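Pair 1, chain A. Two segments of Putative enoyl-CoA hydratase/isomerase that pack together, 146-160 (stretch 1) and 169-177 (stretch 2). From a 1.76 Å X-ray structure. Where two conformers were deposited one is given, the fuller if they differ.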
# COMPACT_ATOMS: atom_id res chain seq x y z
N ARG A 146 -11.79 12.81 -2.82
CA ARG A 146 -11.16 14.12 -3.06
C ARG A 146 -11.74 15.19 -2.16
O ARG A 146 -10.99 16.02 -1.61
CB ARG A 146 -11.21 14.55 -4.53
CG ARG A 146 -10.18 13.79 -5.42
CD ARG A 146 -10.12 14.32 -6.90
NE ARG A 146 -11.46 14.30 -7.50
CZ ARG A 146 -12.00 13.27 -8.14
NH1 ARG A 146 -11.33 12.14 -8.35
NH2 ARG A 146 -13.23 13.38 -8.61
N PHE A 147 -13.06 15.18 -1.99
CA PHE A 147 -13.67 16.14 -1.08
C PHE A 147 -13.22 15.88 0.36
O PHE A 147 -12.85 16.82 1.07
CB PHE A 147 -15.18 16.15 -1.24
CG PHE A 147 -15.87 17.21 -0.41
CD1 PHE A 147 -15.69 18.56 -0.70
CD2 PHE A 147 -16.71 16.84 0.65
CE1 PHE A 147 -16.34 19.54 0.07
CE2 PHE A 147 -17.36 17.80 1.40
CZ PHE A 147 -17.18 19.14 1.12
N ARG A 148 -13.16 14.60 0.75
CA ARG A 148 -12.61 14.19 2.04
C ARG A 148 -11.18 14.71 2.30
O ARG A 148 -10.90 15.26 3.37
CB ARG A 148 -12.65 12.66 2.17
CG ARG A 148 -12.03 12.13 3.46
CD ARG A 148 -11.58 10.71 3.24
NE ARG A 148 -10.47 10.62 2.30
CZ ARG A 148 -10.02 9.48 1.80
NH1 ARG A 148 -10.60 8.32 2.15
NH2 ARG A 148 -8.99 9.47 0.95
N ASP A 149 -10.31 14.57 1.31
CA ASP A 149 -8.90 14.98 1.39
C ASP A 149 -8.74 16.47 1.66
O ASP A 149 -7.78 16.87 2.32
CB ASP A 149 -8.16 14.60 0.11
CG ASP A 149 -7.90 13.10 -0.00
OD1 ASP A 149 -8.19 12.34 0.94
OD2 ASP A 149 -7.38 12.68 -1.04
N ILE A 150 -9.70 17.26 1.18
CA ILE A 150 -9.70 18.70 1.37
C ILE A 150 -10.21 19.09 2.78
O ILE A 150 -9.50 19.79 3.51
CB ILE A 150 -10.54 19.41 0.29
CG1 ILE A 150 -9.91 19.24 -1.10
CG2 ILE A 150 -10.78 20.91 0.64
CD1 ILE A 150 -10.90 19.54 -2.26
N VAL A 151 -11.41 18.64 3.13
CA VAL A 151 -12.11 19.12 4.32
C VAL A 151 -12.01 18.20 5.55
O VAL A 151 -12.45 18.58 6.63
CB VAL A 151 -13.62 19.41 4.02
CG1 VAL A 151 -13.80 20.44 2.88
CG2 VAL A 151 -14.37 18.10 3.71
N GLY A 152 -11.45 17.00 5.38
CA GLY A 152 -11.36 16.04 6.47
C GLY A 152 -12.59 15.12 6.47
O GLY A 152 -13.67 15.53 6.05
N ALA A 153 -12.40 13.88 6.92
CA ALA A 153 -13.47 12.86 6.92
C ALA A 153 -14.71 13.23 7.72
O ALA A 153 -15.83 12.90 7.32
CB ALA A 153 -12.93 11.50 7.38
N ASP A 154 -14.51 13.92 8.84
CA ASP A 154 -15.63 14.42 9.68
C ASP A 154 -16.54 15.38 8.90
O ASP A 154 -17.75 15.15 8.79
CB ASP A 154 -15.08 15.09 10.95
CG ASP A 154 -16.18 15.47 11.94
OD1 ASP A 154 -16.49 14.63 12.82
OD2 ASP A 154 -16.72 16.60 11.86
N GLN A 155 -15.95 16.44 8.35
CA GLN A 155 -16.72 17.41 7.58
C GLN A 155 -17.33 16.83 6.30
O GLN A 155 -18.44 17.20 5.91
CB GLN A 155 -15.88 18.65 7.26
CG GLN A 155 -15.55 19.48 8.47
CD GLN A 155 -16.72 20.35 8.95
OE1 GLN A 155 -16.66 20.92 10.04
NE2 GLN A 155 -17.78 20.44 8.15
N ALA A 156 -16.60 15.92 5.65
CA ALA A 156 -17.10 15.25 4.45
C ALA A 156 -18.33 14.39 4.75
O ALA A 156 -19.31 14.43 4.01
CB ALA A 156 -16.00 14.43 3.78
N LEU A 157 -18.29 13.66 5.87
CA LEU A 157 -19.44 12.85 6.29
C LEU A 157 -20.64 13.75 6.60
O LEU A 157 -21.75 13.48 6.14
CB LEU A 157 -19.09 12.00 7.52
CG LEU A 157 -20.22 11.14 8.10
CD1 LEU A 157 -20.73 10.13 7.08
CD2 LEU A 157 -19.74 10.44 9.36
N SER A 158 -20.40 14.84 7.33
CA SER A 158 -21.45 15.82 7.65
C SER A 158 -22.14 16.33 6.38
O SER A 158 -23.37 16.30 6.27
CB SER A 158 -20.85 17.00 8.42
OG SER A 158 -21.85 17.96 8.74
N ILE A 159 -21.34 16.76 5.41
CA ILE A 159 -21.90 17.34 4.20
C ILE A 159 -22.44 16.31 3.20
O ILE A 159 -23.57 16.45 2.72
CB ILE A 159 -20.89 18.32 3.53
CG1 ILE A 159 -20.64 19.51 4.47
CG2 ILE A 159 -21.37 18.77 2.15
CD1 ILE A 159 -19.34 20.27 4.18
N LEU A 160 -21.65 15.29 2.89
CA LEU A 160 -22.08 14.31 1.90
C LEU A 160 -23.16 13.38 2.44
O LEU A 160 -24.11 13.05 1.72
CB LEU A 160 -20.89 13.52 1.36
CG LEU A 160 -19.75 14.38 0.77
CD1 LEU A 160 -18.59 13.49 0.35
CD2 LEU A 160 -20.23 15.28 -0.38
N ASP A 169 -19.27 31.09 3.40
CA ASP A 169 -18.69 31.18 4.75
C ASP A 169 -18.27 29.82 5.28
O ASP A 169 -17.15 29.67 5.74
CB ASP A 169 -19.67 31.83 5.74
CG ASP A 169 -19.82 33.32 5.52
OD1 ASP A 169 -18.86 33.96 5.04
OD2 ASP A 169 -20.91 33.85 5.84
N GLU A 170 -19.17 28.84 5.17
CA GLU A 170 -18.86 27.46 5.55
C GLU A 170 -17.73 26.89 4.70
O GLU A 170 -16.81 26.29 5.25
CB GLU A 170 -20.08 26.53 5.50
CG GLU A 170 -19.72 25.13 6.03
CD GLU A 170 -20.88 24.15 6.16
OE1 GLU A 170 -22.06 24.53 5.95
OE2 GLU A 170 -20.59 22.97 6.48
N ALA A 171 -17.81 27.09 3.38
CA ALA A 171 -16.73 26.65 2.47
C ALA A 171 -15.36 27.19 2.88
O ALA A 171 -14.37 26.45 2.88
CB ALA A 171 -17.07 27.04 1.03
N ARG A 172 -15.31 28.46 3.29
CA ARG A 172 -14.07 29.07 3.80
C ARG A 172 -13.58 28.45 5.11
O ARG A 172 -12.40 28.10 5.22
CB ARG A 172 -14.19 30.60 3.91
CG ARG A 172 -12.85 31.32 3.78
CD ARG A 172 -12.71 32.53 4.71
NE ARG A 172 -13.30 33.74 4.15
CZ ARG A 172 -14.50 34.23 4.47
NH1 ARG A 172 -14.94 35.34 3.89
NH2 ARG A 172 -15.27 33.61 5.36
N ARG A 173 -14.50 28.30 6.08
CA ARG A 173 -14.18 27.70 7.37
C ARG A 173 -13.56 26.31 7.26
O ARG A 173 -12.54 26.04 7.90
CB ARG A 173 -15.42 27.67 8.26
CG ARG A 173 -15.59 28.92 9.13
CD ARG A 173 -17.05 29.33 9.30
NE ARG A 173 -17.97 28.20 9.40
CZ ARG A 173 -19.26 28.24 9.06
NH1 ARG A 173 -20.02 27.16 9.17
NH2 ARG A 173 -19.78 29.36 8.58
N ILE A 174 -14.14 25.45 6.43
CA ILE A 174 -13.68 24.07 6.28
C ILE A 174 -12.49 23.91 5.32
O ILE A 174 -11.99 22.79 5.13
CB ILE A 174 -14.86 23.14 5.90
CG1 ILE A 174 -15.35 23.43 4.47
CG2 ILE A 174 -16.00 23.29 6.91
CD1 ILE A 174 -16.57 22.63 4.04
N GLY A 175 -12.03 25.02 4.73
CA GLY A 175 -10.86 25.01 3.84
C GLY A 175 -11.18 24.57 2.41
O GLY A 175 -10.27 24.27 1.64
N PHE A 176 -12.46 24.57 2.06
CA PHE A 176 -12.89 24.27 0.70
C PHE A 176 -12.55 25.41 -0.27
O PHE A 176 -12.30 25.18 -1.45
CB PHE A 176 -14.38 23.88 0.65
CG PHE A 176 -14.81 23.28 -0.68
CD1 PHE A 176 -14.20 22.12 -1.16
CD2 PHE A 176 -15.81 23.87 -1.43
CE1 PHE A 176 -14.59 21.57 -2.40
CE2 PHE A 176 -16.20 23.33 -2.66
CZ PHE A 176 -15.59 22.18 -3.15
N VAL A 177 -12.55 26.65 0.22
CA VAL A 177 -12.06 27.79 -0.58
C VAL A 177 -10.91 28.49 0.15
O VAL A 177 -10.86 28.48 1.39
CB VAL A 177 -13.19 28.80 -1.00
CG1 VAL A 177 -14.22 28.13 -1.90
CG2 VAL A 177 -13.87 29.44 0.19
O HOH W 1 -9.28 21.50 5.93
O HOH W 2 -12.26 21.12 7.40

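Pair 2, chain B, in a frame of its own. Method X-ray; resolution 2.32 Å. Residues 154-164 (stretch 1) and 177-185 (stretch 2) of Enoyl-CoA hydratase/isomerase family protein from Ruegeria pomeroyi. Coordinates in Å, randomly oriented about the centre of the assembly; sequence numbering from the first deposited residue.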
# COMPACT_ATOMS: atom_id res chain seq x y z
N ALA B 154 -11.94 -0.79 7.37
CA ALA B 154 -11.80 -1.89 6.43
C ALA B 154 -11.38 -1.42 5.04
O ALA B 154 -10.57 -2.07 4.39
CB ALA B 154 -13.09 -2.70 6.35
N VAL B 155 -11.89 -0.25 4.62
CA VAL B 155 -11.57 0.35 3.32
C VAL B 155 -10.08 0.78 3.24
O VAL B 155 -9.42 0.53 2.23
CB VAL B 155 -12.51 1.55 2.96
CG1 VAL B 155 -12.16 2.15 1.60
CG2 VAL B 155 -13.96 1.10 2.91
N SER B 156 -9.57 1.35 4.34
CA SER B 156 -8.17 1.79 4.42
C SER B 156 -7.16 0.66 4.31
O SER B 156 -5.97 0.90 4.11
CB SER B 156 -7.91 2.56 5.71
OG SER B 156 -8.16 1.73 6.84
N ARG B 157 -7.63 -0.58 4.46
CA ARG B 157 -6.77 -1.74 4.35
C ARG B 157 -6.67 -2.27 2.93
O ARG B 157 -5.74 -3.01 2.62
CB ARG B 157 -7.20 -2.84 5.33
CG ARG B 157 -6.40 -2.85 6.65
CD ARG B 157 -6.55 -1.56 7.44
NE ARG B 157 -5.93 -1.63 8.76
CZ ARG B 157 -5.97 -0.65 9.67
NH1 ARG B 157 -6.60 0.50 9.42
NH2 ARG B 157 -5.38 -0.83 10.84
N VAL B 158 -7.60 -1.85 2.07
CA VAL B 158 -7.62 -2.33 0.68
C VAL B 158 -7.28 -1.30 -0.42
O VAL B 158 -7.18 -1.67 -1.59
CB VAL B 158 -8.94 -3.12 0.34
CG1 VAL B 158 -9.10 -4.33 1.29
CG2 VAL B 158 -10.17 -2.21 0.38
N ILE B 159 -7.20 -0.02 -0.07
CA ILE B 159 -6.82 1.02 -1.04
C ILE B 159 -5.79 1.95 -0.40
O ILE B 159 -5.66 1.97 0.82
CB ILE B 159 -8.04 1.85 -1.63
CG1 ILE B 159 -8.83 2.58 -0.54
CG2 ILE B 159 -8.97 0.96 -2.41
CD1 ILE B 159 -9.97 3.44 -1.07
N GLY B 160 -5.10 2.74 -1.22
CA GLY B 160 -4.06 3.66 -0.75
C GLY B 160 -4.55 4.79 0.15
O GLY B 160 -5.74 5.10 0.15
N ARG B 161 -3.62 5.41 0.88
CA ARG B 161 -3.95 6.51 1.80
C ARG B 161 -4.62 7.73 1.15
O ARG B 161 -5.43 8.39 1.79
CB ARG B 161 -2.71 6.92 2.61
CG ARG B 161 -3.01 7.80 3.83
CD ARG B 161 -1.75 8.33 4.48
NE ARG B 161 -1.11 7.35 5.36
CZ ARG B 161 -1.10 7.43 6.70
NH1 ARG B 161 -1.70 8.44 7.33
NH2 ARG B 161 -0.46 6.50 7.40
N ARG B 162 -4.31 8.00 -0.11
CA ARG B 162 -4.90 9.13 -0.82
C ARG B 162 -6.33 8.82 -1.24
O ARG B 162 -7.21 9.68 -1.17
CB ARG B 162 -4.10 9.46 -2.07
CG ARG B 162 -2.73 10.01 -1.81
CD ARG B 162 -2.76 11.45 -1.50
NE ARG B 162 -1.48 12.09 -1.74
CZ ARG B 162 -1.02 13.10 -1.02
NH1 ARG B 162 -1.73 13.58 -0.01
NH2 ARG B 162 0.10 13.71 -1.37
N ALA B 163 -6.53 7.57 -1.65
CA ALA B 163 -7.82 7.09 -2.11
C ALA B 163 -8.89 7.10 -1.02
O ALA B 163 -9.95 7.69 -1.24
CB ALA B 163 -7.66 5.72 -2.71
N VAL B 164 -8.59 6.55 0.16
CA VAL B 164 -9.53 6.52 1.29
C VAL B 164 -9.81 7.91 1.84
O VAL B 164 -10.90 8.18 2.32
CB VAL B 164 -9.03 5.75 2.53
CG1 VAL B 164 -10.18 5.00 3.17
CG2 VAL B 164 -7.86 4.88 2.22
N ASP B 177 -14.38 1.30 -12.53
CA ASP B 177 -13.05 1.49 -13.10
C ASP B 177 -12.04 2.07 -12.12
O ASP B 177 -10.91 1.59 -12.05
CB ASP B 177 -13.11 2.32 -14.38
CG ASP B 177 -13.67 1.54 -15.55
OD1 ASP B 177 -14.55 2.08 -16.26
OD2 ASP B 177 -13.24 0.39 -15.78
N TRP B 178 -12.50 3.02 -11.30
CA TRP B 178 -11.67 3.69 -10.30
C TRP B 178 -11.36 2.66 -9.21
O TRP B 178 -10.25 2.63 -8.69
CB TRP B 178 -12.41 4.89 -9.69
CG TRP B 178 -11.64 5.72 -8.68
CD1 TRP B 178 -10.87 6.82 -8.94
CD2 TRP B 178 -11.57 5.51 -7.26
NE1 TRP B 178 -10.32 7.31 -7.78
CE2 TRP B 178 -10.73 6.53 -6.73
CE3 TRP B 178 -12.13 4.57 -6.38
CZ2 TRP B 178 -10.44 6.63 -5.35
CZ3 TRP B 178 -11.84 4.66 -5.00
CH2 TRP B 178 -11.00 5.68 -4.50
N ALA B 179 -12.37 1.87 -8.87
CA ALA B 179 -12.27 0.83 -7.85
C ALA B 179 -11.31 -0.28 -8.23
O ALA B 179 -10.63 -0.82 -7.35
CB ALA B 179 -13.62 0.26 -7.56
N LEU B 180 -11.26 -0.62 -9.52
CA LEU B 180 -10.35 -1.65 -10.01
C LEU B 180 -8.91 -1.15 -9.91
O LEU B 180 -8.04 -1.86 -9.38
CB LEU B 180 -10.69 -2.02 -11.47
CG LEU B 180 -9.82 -3.11 -12.13
CD1 LEU B 180 -10.00 -4.43 -11.40
CD2 LEU B 180 -10.14 -3.25 -13.61
N ALA B 181 -8.70 0.10 -10.33
CA ALA B 181 -7.39 0.74 -10.30
C ALA B 181 -6.88 1.02 -8.88
O ALA B 181 -5.67 1.02 -8.63
CB ALA B 181 -7.42 2.03 -11.13
N ALA B 182 -7.82 1.18 -7.94
CA ALA B 182 -7.47 1.48 -6.55
C ALA B 182 -7.24 0.24 -5.69
O ALA B 182 -6.60 0.32 -4.64
CB ALA B 182 -8.55 2.37 -5.92
N GLY B 183 -7.78 -0.90 -6.13
CA GLY B 183 -7.66 -2.14 -5.39
C GLY B 183 -8.83 -2.40 -4.47
O GLY B 183 -8.71 -3.15 -3.51
N LEU B 184 -9.97 -1.76 -4.76
CA LEU B 184 -11.18 -1.92 -3.97
C LEU B 184 -11.88 -3.21 -4.38
O LEU B 184 -12.52 -3.87 -3.55
CB LEU B 184 -12.08 -0.69 -4.15
CG LEU B 184 -13.30 -0.34 -3.30
CD1 LEU B 184 -12.99 -0.42 -1.79
CD2 LEU B 184 -13.76 1.06 -3.68
N ILE B 185 -11.74 -3.57 -5.66
CA ILE B 185 -12.28 -4.82 -6.21
C ILE B 185 -11.14 -5.53 -6.95
O ILE B 185 -10.12 -4.90 -7.26
CB ILE B 185 -13.51 -4.60 -7.15
CG1 ILE B 185 -13.21 -3.52 -8.19
CG2 ILE B 185 -14.76 -4.30 -6.31
CD1 ILE B 185 -14.25 -3.34 -9.28

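In both pairs a helix ends, the chain turns through a glycine into a second helix, and against this turn packs the C-terminal end of another helix, itself closed by a glycine. Fourteen central residues superpose with an RMSD of 0.8 Å. The CA atoms come nearest each other at the turn: those of Val A151 and Ile A174 are 5.6 Å apart in pair 1, those of Ile B159 and Gly B183 5.4 Å in pair 2. No hydrogen bond joins the stretches directly in either pair, so side-chain packing carries much of the contact.

Gly A175 and Gly B183 match, and both leave the helix with positive phi, a conformation that favours glycine. In pair 2 the demand is sharper, since a CB would sit 3.1 Å from Val B158 O and press on the preceding carbonyl. Gly A152 and Gly B160 also match and both precede a helix, but for different backbones: Gly A152 has a phi of 91°, where a CB would jam against the preceding carbonyl, whereas Gly B160 has a phi of -65° and room for a CB.

Beside the turn, Val A151 matches Ile B159. Each offers branched aliphatic bulk to the opposing helix end: Val A151 CG1 lies 3.7 Å from Ile A174 CD1, and Ile B159 CG2 lies 3.8 Å from Ala B182 CB. Ile A174 matches Ala B182, and the longer side chain of Ile A174 also reaches Ile A159, with 3.6 Å between their CD1 atoms. At the small Ala B182, bulk comes instead from Trp B178, the match of Glu A170. Its indole reaches back to the second helix, placing CH2 3.8 Å from Ala B163 CB and 4.2 Å from Ile B159 CD1. The small Ala B163 suits this broad ring; its match, Gln A155, instead extends NE2 to 3.6 Å from Ile A174 CG2.

Beyond the glycine, Phe A176 matches Leu B184. Phe A147 directs its ring edge at the face of Phe A176, with CE1 3.6 Å from CD1 of Phe A176 and planes at 75°. Aliphatic groups fill the same place in pair 2, more loosely at Val B155 CG1 and Leu B184 CD1, 4.3 Å apart.

Backbone carbonyls also meet here. In pair 1 a water lies between the stretches, its O within hydrogen-bonding reach of Ile A150 O (3.0 Å) and Ile A174 O (3.1 Å). In pair 2, Val B158 O and Gly B183 O approach to 2.9 Å, but as two acceptors they form no hydrogen bond.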